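PDB 6PTM: uncharacterized protein from Bacteroides ovatus CL02T12C04, which is an exo-carrageenase of glycoside hydrolase family 42 that probably releases short sugars from the ends of carrageenan chains. Local coordinates for residues K70-F81 and N531-A542. Residues are numbered along the deposited sequence; the frame is centred on the assembly and turned at random.
Sequences KEETALRTAEIF and NHQPRIVNEVHA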
loop_
_atom_site.group_PDB
_atom_site.type_symbol
_atom_site.label_atom_id
_atom_site.label_comp_id
_atom_site.label_asym_id
_atom_site.label_seq_id
_atom_site.Cartn_x
_atom_site.Cartn_y
_atom_site.Cartn_z
ATOM N N LYS A 70 8.979 17.984 16.930
ATOM C CA LYS A 70 7.896 17.060 17.348
ATOM C C LYS A 70 6.837 17.859 18.131
ATOM O O LYS A 70 5.682 17.793 17.763
ATOM C CB LYS A 70 8.532 15.932 18.148
ATOM C CG LYS A 70 7.581 14.862 18.624
ATOM C CD LYS A 70 8.322 13.723 19.278
ATOM C CE LYS A 70 7.359 12.728 19.879
ATOM N NZ LYS A 70 8.065 11.521 20.348
ATOM N N GLU A 71 7.259 18.624 19.139
ATOM C CA GLU A 71 6.356 19.401 20.027
ATOM C C GLU A 71 5.696 20.536 19.234
ATOM O O GLU A 71 4.490 20.806 19.469
ATOM C CB GLU A 71 7.108 19.874 21.262
ATOM C CG GLU A 71 7.465 18.752 22.226
ATOM C CD GLU A 71 8.732 18.004 21.845
ATOM O OE1 GLU A 71 9.504 18.535 21.005
ATOM O OE2 GLU A 71 8.941 16.891 22.387
ATOM N N GLU A 72 6.416 21.183 18.325
ATOM C CA GLU A 72 5.808 22.217 17.446
ATOM C C GLU A 72 4.710 21.614 16.576
ATOM O O GLU A 72 3.697 22.308 16.307
ATOM C CB GLU A 72 6.842 22.859 16.532
ATOM C CG GLU A 72 7.818 23.751 17.272
ATOM C CD GLU A 72 8.949 24.171 16.355
ATOM O OE1 GLU A 72 8.640 24.495 15.204
ATOM O OE2 GLU A 72 10.105 24.068 16.738
ATOM N N THR A 73 4.899 20.376 16.119
ATOM C CA THR A 73 3.887 19.660 15.306
ATOM C C THR A 73 2.654 19.427 16.175
ATOM O O THR A 73 1.527 19.687 15.705
ATOM C CB THR A 73 4.447 18.359 14.718
ATOM O OG1 THR A 73 5.537 18.714 13.865
ATOM C CG2 THR A 73 3.395 17.578 13.968
ATOM N N ALA A 74 2.843 18.925 17.392
ATOM C CA ALA A 74 1.748 18.691 18.365
ATOM C C ALA A 74 1.039 20.020 18.702
ATOM O O ALA A 74 -0.214 20.037 18.774
ATOM C CB ALA A 74 2.297 18.028 19.617
ATOM N N LEU A 75 1.812 21.068 18.990
ATOM C CA LEU A 75 1.266 22.415 19.326
ATOM C C LEU A 75 0.396 22.885 18.156
ATOM O O LEU A 75 -0.718 23.359 18.392
ATOM C CB LEU A 75 2.409 23.404 19.567
ATOM C CG LEU A 75 1.957 24.809 19.960
ATOM C CD1 LEU A 75 1.281 24.781 21.319
ATOM C CD2 LEU A 75 3.109 25.781 20.008
ATOM N N ARG A 76 0.898 22.807 16.929
ATOM C CA ARG A 76 0.134 23.258 15.743
ATOM C C ARG A 76 -1.138 22.421 15.605
ATOM O O ARG A 76 -2.212 22.986 15.295
ATOM C CB ARG A 76 0.975 23.212 14.469
ATOM C CG ARG A 76 0.210 23.655 13.231
ATOM C CD ARG A 76 -0.394 25.046 13.352
ATOM N NE ARG A 76 0.633 26.047 13.628
ATOM C CZ ARG A 76 1.499 26.520 12.730
ATOM N NH1 ARG A 76 1.505 26.103 11.473
ATOM N NH2 ARG A 76 2.381 27.426 13.107
ATOM N N THR A 77 -1.036 21.114 15.807
ATOM C CA THR A 77 -2.228 20.256 15.741
ATOM C C THR A 77 -3.266 20.771 16.742
ATOM O O THR A 77 -4.480 20.812 16.431
ATOM C CB THR A 77 -1.894 18.793 16.014
ATOM O OG1 THR A 77 -0.880 18.337 15.114
ATOM C CG2 THR A 77 -3.139 17.953 15.868
ATOM N N ALA A 78 -2.814 21.086 17.941
ATOM C CA ALA A 78 -3.683 21.514 19.045
ATOM C C ALA A 78 -4.335 22.837 18.643
ATOM O O ALA A 78 -5.587 22.930 18.720
ATOM C CB ALA A 78 -2.873 21.605 20.311
ATOM N N GLU A 79 -3.541 23.792 18.142
ATOM C CA GLU A 79 -4.054 25.130 17.717
ATOM C C GLU A 79 -5.137 24.933 16.668
ATOM O O GLU A 79 -6.156 25.577 16.770
ATOM C CB GLU A 79 -2.942 26.004 17.153
ATOM C CG GLU A 79 -1.966 26.418 18.215
ATOM C CD GLU A 79 -0.715 27.024 17.629
ATOM O OE1 GLU A 79 -0.480 26.857 16.442
ATOM O OE2 GLU A 79 0.034 27.590 18.390
ATOM N N ILE A 80 -4.937 24.012 15.726
ATOM C CA ILE A 80 -5.915 23.781 14.626
ATOM C C ILE A 80 -7.201 23.193 15.216
ATOM O O ILE A 80 -8.281 23.670 14.862
ATOM C CB ILE A 80 -5.318 22.889 13.523
ATOM C CG1 ILE A 80 -4.221 23.651 12.756
ATOM C CG2 ILE A 80 -6.414 22.384 12.592
ATOM C CD1 ILE A 80 -3.441 22.791 11.785
ATOM N N PHE A 81 -7.082 22.191 16.079
ATOM C CA PHE A 81 -8.261 21.422 16.543
ATOM C C PHE A 81 -9.002 22.210 17.613
ATOM O O PHE A 81 -10.142 21.836 17.891
ATOM C CB PHE A 81 -7.887 20.025 17.026
ATOM C CG PHE A 81 -7.934 19.030 15.895
ATOM C CD1 PHE A 81 -6.825 18.821 15.087
ATOM C CD2 PHE A 81 -9.105 18.348 15.613
ATOM C CE1 PHE A 81 -6.881 17.896 14.058
ATOM C CE2 PHE A 81 -9.161 17.431 14.580
ATOM C CZ PHE A 81 -8.054 17.216 13.801
ATOM N N ASN A 531 -10.522 13.692 11.089
ATOM C CA ASN A 531 -11.062 15.076 11.123
ATOM C C ASN A 531 -11.609 15.399 12.534
ATOM O O ASN A 531 -11.841 16.608 12.811
ATOM C CB ASN A 531 -12.101 15.291 10.034
ATOM C CG ASN A 531 -11.486 15.159 8.661
ATOM O OD1 ASN A 531 -10.868 16.121 8.159
ATOM N ND2 ASN A 531 -11.720 14.016 8.029
ATOM N N HIS A 532 -11.787 14.385 13.389
ATOM C CA HIS A 532 -12.238 14.517 14.798
ATOM C C HIS A 532 -11.201 13.988 15.798
ATOM O O HIS A 532 -11.581 13.759 16.986
ATOM C CB HIS A 532 -13.579 13.772 14.979
ATOM C CG HIS A 532 -14.673 14.365 14.158
ATOM N ND1 HIS A 532 -15.802 13.670 13.798
ATOM C CD2 HIS A 532 -14.825 15.614 13.666
ATOM C CE1 HIS A 532 -16.597 14.470 13.103
ATOM N NE2 HIS A 532 -16.016 15.665 13.003
ATOM N N GLN A 533 -9.947 13.791 15.402
ATOM C CA GLN A 533 -8.975 13.045 16.266
ATOM C C GLN A 533 -7.612 13.736 16.274
ATOM O O GLN A 533 -6.681 13.344 15.552
ATOM C CB GLN A 533 -8.822 11.604 15.793
ATOM C CG GLN A 533 -10.112 10.811 15.762
ATOM C CD GLN A 533 -9.954 9.531 14.976
ATOM O OE1 GLN A 533 -9.287 9.513 13.926
ATOM N NE2 GLN A 533 -10.575 8.461 15.480
ATOM N N PRO A 534 -7.439 14.746 17.154
ATOM C CA PRO A 534 -6.181 15.501 17.226
ATOM C C PRO A 534 -4.937 14.623 17.437
ATOM O O PRO A 534 -3.948 14.944 16.869
ATOM C CB PRO A 534 -6.379 16.457 18.411
ATOM C CG PRO A 534 -7.887 16.567 18.541
ATOM C CD PRO A 534 -8.430 15.208 18.138
ATOM N N ARG A 535 -5.043 13.544 18.215
ATOM C CA ARG A 535 -3.877 12.712 18.562
ATOM C C ARG A 535 -3.527 11.787 17.385
ATOM O O ARG A 535 -2.317 11.534 17.198
ATOM C CB ARG A 535 -4.080 11.987 19.886
ATOM C CG ARG A 535 -3.868 12.877 21.103
ATOM C CD ARG A 535 -3.596 12.111 22.362
ATOM N NE ARG A 535 -4.735 11.334 22.784
ATOM C CZ ARG A 535 -4.717 10.472 23.795
ATOM N NH1 ARG A 535 -5.793 9.759 24.069
ATOM N NH2 ARG A 535 -3.610 10.251 24.477
ATOM N N ILE A 536 -4.491 11.394 16.553
ATOM C CA ILE A 536 -4.204 10.582 15.327
ATOM C C ILE A 536 -3.487 11.455 14.286
ATOM O O ILE A 536 -2.473 11.026 13.728
ATOM C CB ILE A 536 -5.506 9.950 14.782
ATOM C CG1 ILE A 536 -6.177 9.053 15.818
ATOM C CG2 ILE A 536 -5.272 9.175 13.497
ATOM C CD1 ILE A 536 -5.381 7.817 16.154
ATOM N N VAL A 537 -4.019 12.624 13.983
ATOM C CA VAL A 537 -3.381 13.555 13.010
ATOM C C VAL A 537 -1.930 13.801 13.451
ATOM O O VAL A 537 -1.002 13.722 12.621
ATOM C CB VAL A 537 -4.212 14.847 12.899
ATOM C CG1 VAL A 537 -3.477 15.964 12.188
ATOM C CG2 VAL A 537 -5.510 14.547 12.187
ATOM N N ASN A 538 -1.720 14.106 14.723
ATOM C CA ASN A 538 -0.363 14.423 15.236
ATOM C C ASN A 538 0.510 13.159 15.125
ATOM O O ASN A 538 1.669 13.296 14.710
ATOM C CB ASN A 538 -0.394 15.003 16.648
ATOM C CG ASN A 538 1.000 15.148 17.212
ATOM O OD1 ASN A 538 1.811 15.949 16.725
ATOM N ND2 ASN A 538 1.294 14.326 18.196
ATOM N N GLU A 539 -0.002 11.965 15.469
ATOM C CA GLU A 539 0.886 10.796 15.627
ATOM C C GLU A 539 1.437 10.362 14.267
ATOM O O GLU A 539 2.577 9.831 14.234
ATOM C CB GLU A 539 0.173 9.634 16.280
ATOM C CG GLU A 539 1.135 8.605 16.791
ATOM C CD GLU A 539 1.973 9.067 17.961
ATOM O OE1 GLU A 539 1.623 10.102 18.574
ATOM O OE2 GLU A 539 2.961 8.366 18.282
ATOM N N VAL A 540 0.705 10.565 13.171
ATOM C CA VAL A 540 1.264 10.244 11.827
ATOM C C VAL A 540 2.558 11.042 11.636
ATOM O O VAL A 540 3.573 10.440 11.278
ATOM C CB VAL A 540 0.288 10.505 10.664
ATOM C CG1 VAL A 540 0.985 10.225 9.349
ATOM C CG2 VAL A 540 -0.970 9.651 10.777
ATOM N N HIS A 541 2.532 12.351 11.895
ATOM C CA HIS A 541 3.718 13.224 11.690
ATOM C C HIS A 541 4.823 12.908 12.701
ATOM O O HIS A 541 6.002 12.953 12.310
ATOM C CB HIS A 541 3.282 14.689 11.693
ATOM C CG HIS A 541 2.342 14.942 10.585
ATOM N ND1 HIS A 541 2.770 14.907 9.281
ATOM C CD2 HIS A 541 1.017 15.157 10.562
ATOM C CE1 HIS A 541 1.731 15.116 8.491
ATOM N NE2 HIS A 541 0.635 15.253 9.252
ATOM N N ALA A 542 4.467 12.591 13.944
ATOM C CA ALA A 542 5.432 12.147 14.966
ATOM C C ALA A 542 6.099 10.845 14.511
ATOM O O ALA A 542 7.304 10.685 14.708
ATOM C CB ALA A 542 4.756 11.990 16.309
HETATM O O HOH W 1 4.389 15.444 16.874
#
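Across this antiparallel helix pair, Asn538 OD1 accepts a hydrogen bond from a water, 2.6 Å away, that also donates to Lys70 O. The water thus bridges the carboxamide of one helix to the backbone of the other, the carbonyl of Lys70 also receiving Ala74 N in its own helix. Asn538 CG lies anti to the backbone N (chi1 173°), which carries the amide across to the neighbouring helix, where OD1 sits 3.2 Å from Ala74 CA; the small alanine lets the amide lie close to the backbone. Helix 69-90, near the N-terminus, packs here against helix 534-549, which falls within the beta-galactosidase-family part of the chain, with local axes 9.4 Å apart and N-to-C directions at 154°. Helix 109-139 borders the same seam, touching both Ala74 and Asn538.

One turn along, Thr77 OG1 bonds back to Thr73 O at 2.8 Å, joining Thr77 N at that carbonyl from the opposite face of its plane; His188 is a further partner of the hydroxyl. With OG1 held in this way, the methyl CG2 is the branch anti to the backbone N, and it leans on Pro534 O. Thr73 offers its methyl likewise, to the CB of His541, whose ring nitrogen NE2 has its polar partner at Trp175.

At the far end Phe81 lies over the first turn of helix 534-549. Pro534 CA stands 4.0 Å from the ring centroid in a CH-pi contact, while Val537 CG2 approaches CZ obliquely and Asn531 O meets the ring edge, 3.3 Å from Phe81 CE2.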